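PDB 4H7N: aldehyde dehydrogenase from Anabaena variabilis, which probably catalyses the NAD+-dependent oxidation of aldehydes to carboxylic acids. Local coordinates for residues E243-L247 / F397-E403; Q313-I317 / E364-I369; T388-L392 / A434-S438. All blocks are in the same frame, centred on the assembly; numbering follows the deposited sequence.

Interaction 1 of 3, residues E243-L247 / F397-E403; sequences ESANL and FAGSEDE
Ser-244 points its side chain at the segment 397-403, which leaves strand 393-397 and enters helix 401-408, and packs over Ala-398 and Gly-399, with Ser-244 OG 3.6 Å from Ala-398 CB. In the p rotamer this hydroxyl works in both directions: Gly-399 N donates to Ser-244 OG at 2.7 Å, and Ser-244 OG donates to Glu-403 OE1 at 2.6 Å. Serine suits the place because one short hydroxyl can serve a backbone amide and a carboxylate together. The backbones approach most closely at Ala-245 and Ala-398, whose CA atoms are 3.8 Å apart, and at Ser-244 and Gly-399, 4.5 Å. Ala-398 is extended (phi -152°, psi -178°). Gly-399 has to be small, since a CB there would lie 2.8 Å from Ser-244 CB. Small Ala-245 allows the same closeness, its CB resting 3.9 Å from Phe-397 CB, while the Phe-397 ring turns away to pack on helix 247-259. Glu-403, extended (chi1 and chi2 both t), comes from the first turn of its helix; a water that accepts from Ser-244 N (3.0 Å) donates to Glu-403 OE2 (2.7 Å). A second water bridges Asn-246 N and Ala-398 O, 2.8 Å from each. Ser-400, chi1 p, is an N-cap whose OG accepts from Glu-403 N at 3.1 Å; Asn-246 is the N-cap of helix 247-259, its OD1 accepting from Leu-249 N. Strands 237-241 and 393-397 are parallel neighbours, so the contact joins two adjacent strand-to-helix turns, the typical strand-end loops of an alpha/beta domain of the aldehyde dehydrogenase fold.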
loop_
_atom_site.group_PDB
_atom_site.type_symbol
_atom_site.label_atom_id
_atom_site.label_comp_id
_atom_site.label_asym_id
_atom_site.label_seq_id
_atom_site.Cartn_x
_atom_site.Cartn_y
_atom_site.Cartn_z
ATOM N N GLU A 243 -29.131 -3.093 25.010
ATOM C CA GLU A 243 -30.014 -3.278 26.145
ATOM C C GLU A 243 -29.671 -4.531 26.950
ATOM O O GLU A 243 -29.771 -4.502 28.165
ATOM C CB GLU A 243 -31.437 -3.394 25.581
ATOM C CG GLU A 243 -32.537 -3.341 26.592
ATOM C CD GLU A 243 -33.864 -3.041 25.897
ATOM O OE1 GLU A 243 -34.254 -3.799 24.973
ATOM O OE2 GLU A 243 -34.485 -2.020 26.236
ATOM N N SER A 244 -29.288 -5.617 26.260
ATOM C CA SER A 244 -28.912 -6.895 26.874
ATOM C C SER A 244 -27.494 -6.939 27.497
ATOM O O SER A 244 -27.077 -7.980 28.018
ATOM C CB SER A 244 -28.988 -8.006 25.817
ATOM O OG SER A 244 -28.051 -7.809 24.769
ATOM N N ALA A 245 -26.743 -5.843 27.411
ATOM C CA ALA A 245 -25.312 -5.885 27.822
ATOM C C ALA A 245 -25.105 -6.216 29.292
ATOM O O ALA A 245 -25.965 -5.953 30.097
ATOM C CB ALA A 245 -24.630 -4.550 27.534
ATOM N N ASN A 246 -23.912 -6.702 29.638
ATOM C CA ASN A 246 -23.501 -6.842 31.035
ATOM C C ASN A 246 -22.935 -5.482 31.449
ATOM O O ASN A 246 -21.802 -5.143 31.072
ATOM C CB ASN A 246 -22.440 -7.942 31.193
ATOM C CG ASN A 246 -21.943 -8.107 32.629
ATOM O OD1 ASN A 246 -21.934 -7.171 33.421
ATOM N ND2 ASN A 246 -21.479 -9.313 32.954
ATOM N N LEU A 247 -23.722 -4.701 32.191
ATOM C CA LEU A 247 -23.362 -3.300 32.483
ATOM C C LEU A 247 -22.164 -3.145 33.399
ATOM O O LEU A 247 -21.486 -2.118 33.357
ATOM C CB LEU A 247 -24.537 -2.547 33.099
ATOM C CG LEU A 247 -25.762 -2.448 32.180
ATOM C CD1 LEU A 247 -26.880 -1.725 32.932
ATOM C CD2 LEU A 247 -25.414 -1.755 30.877
ATOM N N PHE A 397 -21.225 -3.933 23.030
ATOM C CA PHE A 397 -21.546 -4.749 24.173
ATOM C C PHE A 397 -22.972 -5.218 24.066
ATOM O O PHE A 397 -23.909 -4.434 23.813
ATOM C CB PHE A 397 -21.414 -3.983 25.488
ATOM C CG PHE A 397 -20.029 -3.542 25.805
ATOM C CD1 PHE A 397 -19.513 -2.400 25.227
ATOM C CD2 PHE A 397 -19.237 -4.268 26.691
ATOM C CE1 PHE A 397 -18.230 -1.996 25.496
ATOM C CE2 PHE A 397 -17.954 -3.852 26.993
ATOM C CZ PHE A 397 -17.464 -2.705 26.396
ATOM N N ALA A 398 -23.142 -6.508 24.274
ATOM C CA ALA A 398 -24.452 -7.076 24.370
ATOM C C ALA A 398 -24.455 -8.329 25.248
ATOM O O ALA A 398 -23.418 -8.761 25.794
ATOM C CB ALA A 398 -24.988 -7.388 22.972
ATOM N N GLY A 399 -25.645 -8.915 25.334
ATOM C CA GLY A 399 -25.909 -10.098 26.129
ATOM C C GLY A 399 -25.316 -11.328 25.520
ATOM O O GLY A 399 -25.239 -12.328 26.180
ATOM N N SER A 400 -24.895 -11.274 24.263
ATOM C CA SER A 400 -24.288 -12.431 23.639
ATOM C C SER A 400 -23.356 -11.947 22.564
ATOM O O SER A 400 -23.544 -10.858 22.053
ATOM C CB SER A 400 -25.369 -13.341 23.022
ATOM O OG SER A 400 -25.880 -12.731 21.824
ATOM N N GLU A 401 -22.376 -12.760 22.193
ATOM C CA GLU A 401 -21.481 -12.355 21.151
ATOM C C GLU A 401 -22.224 -12.205 19.815
ATOM O O GLU A 401 -21.944 -11.279 19.073
ATOM C CB GLU A 401 -20.242 -13.253 21.054
ATOM C CG GLU A 401 -20.397 -14.505 20.217
ATOM C CD GLU A 401 -19.115 -15.340 20.102
ATOM O OE1 GLU A 401 -18.388 -15.503 21.109
ATOM O OE2 GLU A 401 -18.873 -15.874 18.993
ATOM N N ASP A 402 -23.162 -13.096 19.501
ATOM C CA ASP A 402 -23.860 -12.988 18.194
ATOM C C ASP A 402 -24.704 -11.731 18.047
ATOM O O ASP A 402 -24.700 -11.098 16.987
ATOM C CB ASP A 402 -24.644 -14.259 17.841
ATOM C CG ASP A 402 -23.701 -15.421 17.493
ATOM O OD1 ASP A 402 -22.555 -15.181 16.999
ATOM O OD2 ASP A 402 -24.086 -16.578 17.741
ATOM N N GLU A 403 -25.341 -11.301 19.123
ATOM C CA GLU A 403 -26.037 -10.010 19.076
ATOM C C GLU A 403 -25.103 -8.791 18.812
ATOM O O GLU A 403 -25.383 -7.939 17.956
ATOM C CB GLU A 403 -26.855 -9.812 20.350
ATOM C CG GLU A 403 -27.823 -8.665 20.226
ATOM C CD GLU A 403 -28.559 -8.350 21.504
ATOM O OE1 GLU A 403 -28.389 -9.032 22.544
ATOM O OE2 GLU A 403 -29.339 -7.391 21.430
HETATM O O HOH W 1 -30.215 -5.885 23.455
HETATM O O HOH W 2 -22.066 -7.063 27.595
#

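Interaction 2 of 3, residues Q313-I317 / E364-I369; sequences QAGII and ETFGPI
Phe-366 adopts a left-handed backbone conformation (phi 57°, psi 40°), unusual for a residue with a side chain, and its chi1 of -124° lies between the standard wells. This kink turns the loop 364-369 beside one face of helix 311-326, and Gln-313 bonds the backbone of the loop. With chi1 t and chi2 p, Gln-313 donates from NE2 to Thr-365 O at 2.9 Å and also to a water, 2.8 Å from NE2, which in turn donates to Glu-364 O at 2.7 Å. A long amide suits this task, for it reaches Thr-365 O directly and Glu-364 O through the water; Gln-313 NE2 also lies 3.3 Å from Phe-366 CB. One turn later, where Ile-317 N bonds Gln-313 O at 2.9 Å, Ile-317 (m, t) packs against the loop: its CD1 sits 3.6 Å from both Phe-366 O and Gly-367 CA, and its CG2 4.3 Å from Ile-369 CD1. Gly-367 must lack a side chain, since a CB would come within 2.8 Å of Ile-317 CD1. The nearest CA pair is Ile-317 and Thr-365, 5.9 Å apart. In fold terms, a helix is packed on the loop leading into strand 369-375 of the seven-stranded sheet, with Pro-368 at the centre of an inverse gamma turn just before the strand. The loop lies close to the predicted active site: the side chain of Glu-364 is about 9 Å from that of Glu-232 (nearest atoms), and Glu-364 OE2 accepts from Gly-235 N. Glu-270 receives the amides of Thr-365 and Phe-366, and Thr-365 OG1 is hydrogen-bonded to His-320 ND1.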
loop_
_atom_site.group_PDB
_atom_site.type_symbol
_atom_site.label_atom_id
_atom_site.label_comp_id
_atom_site.label_asym_id
_atom_site.label_seq_id
_atom_site.Cartn_x
_atom_site.Cartn_y
_atom_site.Cartn_z
ATOM N N GLN A 313 -2.575 20.113 23.621
ATOM C CA GLN A 313 -3.687 19.200 23.826
ATOM C C GLN A 313 -4.560 19.616 25.022
ATOM O O GLN A 313 -5.789 19.483 24.995
ATOM C CB GLN A 313 -3.218 17.768 23.999
ATOM C CG GLN A 313 -4.350 16.817 23.730
ATOM C CD GLN A 313 -4.659 16.803 22.235
ATOM O OE1 GLN A 313 -3.737 16.871 21.424
ATOM N NE2 GLN A 313 -5.945 16.778 21.870
ATOM N N ALA A 314 -3.939 20.155 26.057
ATOM C CA ALA A 314 -4.689 20.726 27.160
ATOM C C ALA A 314 -5.645 21.811 26.679
ATOM O O ALA A 314 -6.792 21.848 27.125
ATOM C CB ALA A 314 -3.754 21.266 28.220
ATOM N N GLY A 315 -5.171 22.673 25.764
ATOM C CA GLY A 315 -6.011 23.694 25.181
ATOM C C GLY A 315 -7.177 23.096 24.409
ATOM O O GLY A 315 -8.283 23.578 24.514
ATOM N N ILE A 316 -6.928 22.050 23.619
ATOM C CA ILE A 316 -7.991 21.417 22.853
ATOM C C ILE A 316 -9.053 20.787 23.758
ATOM O O ILE A 316 -10.266 20.943 23.527
ATOM C CB ILE A 316 -7.412 20.321 21.937
ATOM C CG1 ILE A 316 -6.626 20.978 20.767
ATOM C CG2 ILE A 316 -8.523 19.420 21.437
ATOM C CD1 ILE A 316 -5.779 20.000 19.942
ATOM N N ILE A 317 -8.603 20.038 24.767
ATOM C CA ILE A 317 -9.542 19.378 25.696
ATOM C C ILE A 317 -10.400 20.451 26.391
ATOM O O ILE A 317 -11.624 20.330 26.494
ATOM C CB ILE A 317 -8.805 18.540 26.738
ATOM C CG1 ILE A 317 -8.049 17.406 26.074
ATOM C CG2 ILE A 317 -9.778 17.979 27.794
ATOM C CD1 ILE A 317 -7.017 16.735 26.950
ATOM N N GLU A 364 -11.368 14.764 17.306
ATOM C CA GLU A 364 -10.563 13.990 18.226
ATOM C C GLU A 364 -10.296 14.845 19.470
ATOM O O GLU A 364 -9.858 15.988 19.362
ATOM C CB GLU A 364 -9.237 13.517 17.568
ATOM C CG GLU A 364 -8.409 12.537 18.430
ATOM C CD GLU A 364 -7.329 11.738 17.636
ATOM O OE1 GLU A 364 -6.615 12.409 16.839
ATOM O OE2 GLU A 364 -7.205 10.458 17.803
ATOM N N THR A 365 -10.564 14.279 20.630
ATOM C CA THR A 365 -10.360 14.982 21.910
ATOM C C THR A 365 -8.999 14.626 22.546
ATOM O O THR A 365 -8.277 15.501 23.034
ATOM C CB THR A 365 -11.548 14.641 22.829
ATOM O OG1 THR A 365 -12.768 15.048 22.187
ATOM C CG2 THR A 365 -11.467 15.361 24.167
ATOM N N PHE A 366 -8.636 13.331 22.520
ATOM C CA PHE A 366 -7.376 12.886 23.109
ATOM C C PHE A 366 -7.324 13.280 24.596
ATOM O O PHE A 366 -6.278 13.699 25.098
ATOM C CB PHE A 366 -6.200 13.516 22.339
ATOM C CG PHE A 366 -5.230 12.532 21.785
ATOM C CD1 PHE A 366 -5.635 11.599 20.839
ATOM C CD2 PHE A 366 -3.901 12.511 22.223
ATOM C CE1 PHE A 366 -4.747 10.673 20.294
ATOM C CE2 PHE A 366 -3.005 11.576 21.678
ATOM C CZ PHE A 366 -3.423 10.679 20.714
ATOM N N GLY A 367 -8.462 13.148 25.283
ATOM C CA GLY A 367 -8.575 13.444 26.714
ATOM C C GLY A 367 -9.470 12.438 27.419
ATOM O O GLY A 367 -10.027 11.531 26.782
ATOM N N PRO A 368 -9.645 12.586 28.752
ATOM C CA PRO A 368 -10.332 11.531 29.501
ATOM C C PRO A 368 -11.834 11.829 29.612
ATOM O O PRO A 368 -12.407 11.844 30.710
ATOM C CB PRO A 368 -9.648 11.597 30.862
ATOM C CG PRO A 368 -9.385 13.062 31.053
ATOM C CD PRO A 368 -9.093 13.606 29.654
ATOM N N ILE A 369 -12.457 12.047 28.473
ATOM C CA ILE A 369 -13.838 12.534 28.428
ATOM C C ILE A 369 -14.780 11.439 27.953
ATOM O O ILE A 369 -14.482 10.745 27.000
ATOM C CB ILE A 369 -13.986 13.701 27.456
ATOM C CG1 ILE A 369 -12.905 14.738 27.710
ATOM C CG2 ILE A 369 -15.352 14.349 27.617
ATOM C CD1 ILE A 369 -12.783 15.194 29.155
HETATM O O HOH W 3 -7.149 16.379 19.391
#

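Interaction 3 of 3, residues T388-L392 / A434-S438; sequences TIYGL and AFNFS
Two irregular segments, 388-392 and 434-438, run antiparallel beside each other in the aldehyde dehydrogenase fold, pairing Gly-391 with Phe-435 (CA atoms 4.3 Å apart), Leu-392 with Ala-434 (5.0 Å) and Tyr-390 with Ser-438 (5.1 Å). Their backbones are joined by Phe-435 N to Gly-391 O and by Phe-437 N to Ile-389 O, both 2.9 Å. Between these bonds the second segment turns through Asn-436, whose positive phi (53°, psi -132°) is more readily adopted by asparagine than by most residues. Gly-391 is at phi -178°, psi 45°, and a CB on it would lie 2.6 Å from Phe-435 CB. The first segment starts with an ST turn, Tyr-390 N donating to Thr-388 OG1 at 3.0 Å. Asn-436, chi1 m, reaches across so that its ND2 donates to Tyr-390 O at 3.0 Å. Ile-389 lays its CB 4.1 Å from Phe-437 CD2, and Leu-392 CD1 meets Ala-434 CB at 4.3 Å. Leu-392 (t, p) also brings the contact to the predicted catalytic centre, its side chain about 4 Å from that of Glu-232 (nearest atoms). Ala-434 and Phe-435 also meet the second subunit, where Arg-455 of that subunit makes a cation-pi contact with Phe-435 and a hydrogen bond to Ala-434 O. Ser-438 suits its buried place because its hydroxyl, with chi1 m, pairs with two backbone groups: it is hydrogen-bonded to Gly-234 O, and Ser-438 OG accepts from Gly-391 N at 2.8 Å.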
loop_
_atom_site.group_PDB
_atom_site.type_symbol
_atom_site.label_atom_id
_atom_site.label_comp_id
_atom_site.label_asym_id
_atom_site.label_seq_id
_atom_site.Cartn_x
_atom_site.Cartn_y
_atom_site.Cartn_z
ATOM N N THR A 388 -18.863 9.938 11.449
ATOM C CA THR A 388 -17.542 10.407 11.834
ATOM C C THR A 388 -16.683 10.354 10.597
ATOM O O THR A 388 -16.952 9.523 9.707
ATOM C CB THR A 388 -16.941 9.443 12.911
ATOM O OG1 THR A 388 -15.584 9.772 13.159
ATOM C CG2 THR A 388 -17.001 7.985 12.448
ATOM N N ILE A 389 -15.647 11.194 10.546
ATOM C CA ILE A 389 -14.614 11.090 9.494
ATOM C C ILE A 389 -13.496 10.130 9.827
ATOM O O ILE A 389 -12.613 9.881 9.014
ATOM C CB ILE A 389 -13.951 12.448 9.187
ATOM C CG1 ILE A 389 -13.216 12.965 10.421
ATOM C CG2 ILE A 389 -14.990 13.435 8.720
ATOM C CD1 ILE A 389 -12.099 13.909 10.053
ATOM N N TYR A 390 -13.574 9.516 11.001
ATOM C CA TYR A 390 -12.616 8.521 11.417
ATOM C C TYR A 390 -13.130 7.084 11.202
ATOM O O TYR A 390 -14.262 6.873 10.764
ATOM C CB TYR A 390 -12.326 8.743 12.913
ATOM C CG TYR A 390 -11.607 10.054 13.161
ATOM C CD1 TYR A 390 -10.282 10.161 12.821
ATOM C CD2 TYR A 390 -12.239 11.194 13.692
ATOM C CE1 TYR A 390 -9.582 11.334 13.046
ATOM C CE2 TYR A 390 -11.513 12.361 13.953
ATOM C CZ TYR A 390 -10.189 12.405 13.611
ATOM O OH TYR A 390 -9.333 13.479 13.756
ATOM N N GLY A 391 -12.296 6.099 11.518
ATOM C CA GLY A 391 -12.692 4.715 11.307
ATOM C C GLY A 391 -11.639 3.751 11.759
ATOM O O GLY A 391 -11.341 2.768 11.072
ATOM N N LEU A 392 -11.094 4.015 12.954
ATOM C CA LEU A 392 -10.017 3.220 13.458
ATOM C C LEU A 392 -10.569 1.985 14.189
ATOM O O LEU A 392 -10.281 0.839 13.787
ATOM C CB LEU A 392 -9.129 4.062 14.415
ATOM C CG LEU A 392 -7.787 3.473 14.765
ATOM C CD1 LEU A 392 -6.901 3.244 13.549
ATOM C CD2 LEU A 392 -6.996 4.331 15.755
ATOM N N ALA A 434 -7.554 0.606 8.538
ATOM C CA ALA A 434 -8.402 1.737 8.931
ATOM C C ALA A 434 -9.414 2.124 7.857
ATOM O O ALA A 434 -9.184 1.936 6.667
ATOM C CB ALA A 434 -7.547 2.946 9.273
ATOM N N PHE A 435 -10.542 2.678 8.301
ATOM C CA PHE A 435 -11.565 3.176 7.422
ATOM C C PHE A 435 -11.499 4.705 7.437
ATOM O O PHE A 435 -10.978 5.334 8.387
ATOM C CB PHE A 435 -12.927 2.681 7.906
ATOM C CG PHE A 435 -13.243 1.230 7.581
ATOM C CD1 PHE A 435 -12.520 0.194 8.134
ATOM C CD2 PHE A 435 -14.324 0.927 6.767
ATOM C CE1 PHE A 435 -12.811 -1.115 7.850
ATOM C CE2 PHE A 435 -14.645 -0.398 6.436
ATOM C CZ PHE A 435 -13.882 -1.432 7.006
ATOM N N ASN A 436 -12.056 5.336 6.397
ATOM C CA ASN A 436 -12.151 6.760 6.286
ATOM C C ASN A 436 -10.784 7.428 6.476
ATOM O O ASN A 436 -9.820 6.980 5.874
ATOM C CB ASN A 436 -13.195 7.302 7.265
ATOM C CG ASN A 436 -14.603 6.762 6.984
ATOM O OD1 ASN A 436 -14.958 6.429 5.837
ATOM N ND2 ASN A 436 -15.409 6.696 8.012
ATOM N N PHE A 437 -10.667 8.476 7.299
ATOM C CA PHE A 437 -9.404 9.235 7.401
ATOM C C PHE A 437 -8.460 8.754 8.482
ATOM O O PHE A 437 -7.489 9.424 8.765
ATOM C CB PHE A 437 -9.667 10.750 7.589
ATOM C CG PHE A 437 -10.134 11.426 6.333
ATOM C CD1 PHE A 437 -9.217 11.829 5.370
ATOM C CD2 PHE A 437 -11.485 11.575 6.065
ATOM C CE1 PHE A 437 -9.645 12.420 4.178
ATOM C CE2 PHE A 437 -11.928 12.190 4.882
ATOM C CZ PHE A 437 -11.001 12.603 3.935
ATOM N N SER A 438 -8.748 7.611 9.075
ATOM C CA SER A 438 -7.933 7.085 10.167
ATOM C C SER A 438 -6.627 6.469 9.696
ATOM O O SER A 438 -5.749 6.224 10.513
ATOM C CB SER A 438 -8.726 6.099 10.965
ATOM O OG SER A 438 -9.565 6.824 11.853
#

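Following the chain, 243-247 comes first, after strand 237-241, and finds its partner only at 397-403, so interaction 1 closes a loop with 149 residues between its segments. Within that loop lies the whole of interaction 2, which brings 313-317 on helix 311-326 against 364-369. Interaction 3 then opens at 388-392, before interaction 1 has closed, and ends at 434-438; these two therefore cross, while interactions 2 and 3 follow in series. Interaction 1 sits apart, at the C-terminal ends of neighbouring strands 237-241 and 393-397 of the seven-stranded sheet. Interactions 2 and 3 touch through Glu-364 CB and Tyr-390 OH, 3.8 Å apart, linking the helix-packed loop to the segments beside the predicted active site and the second subunit.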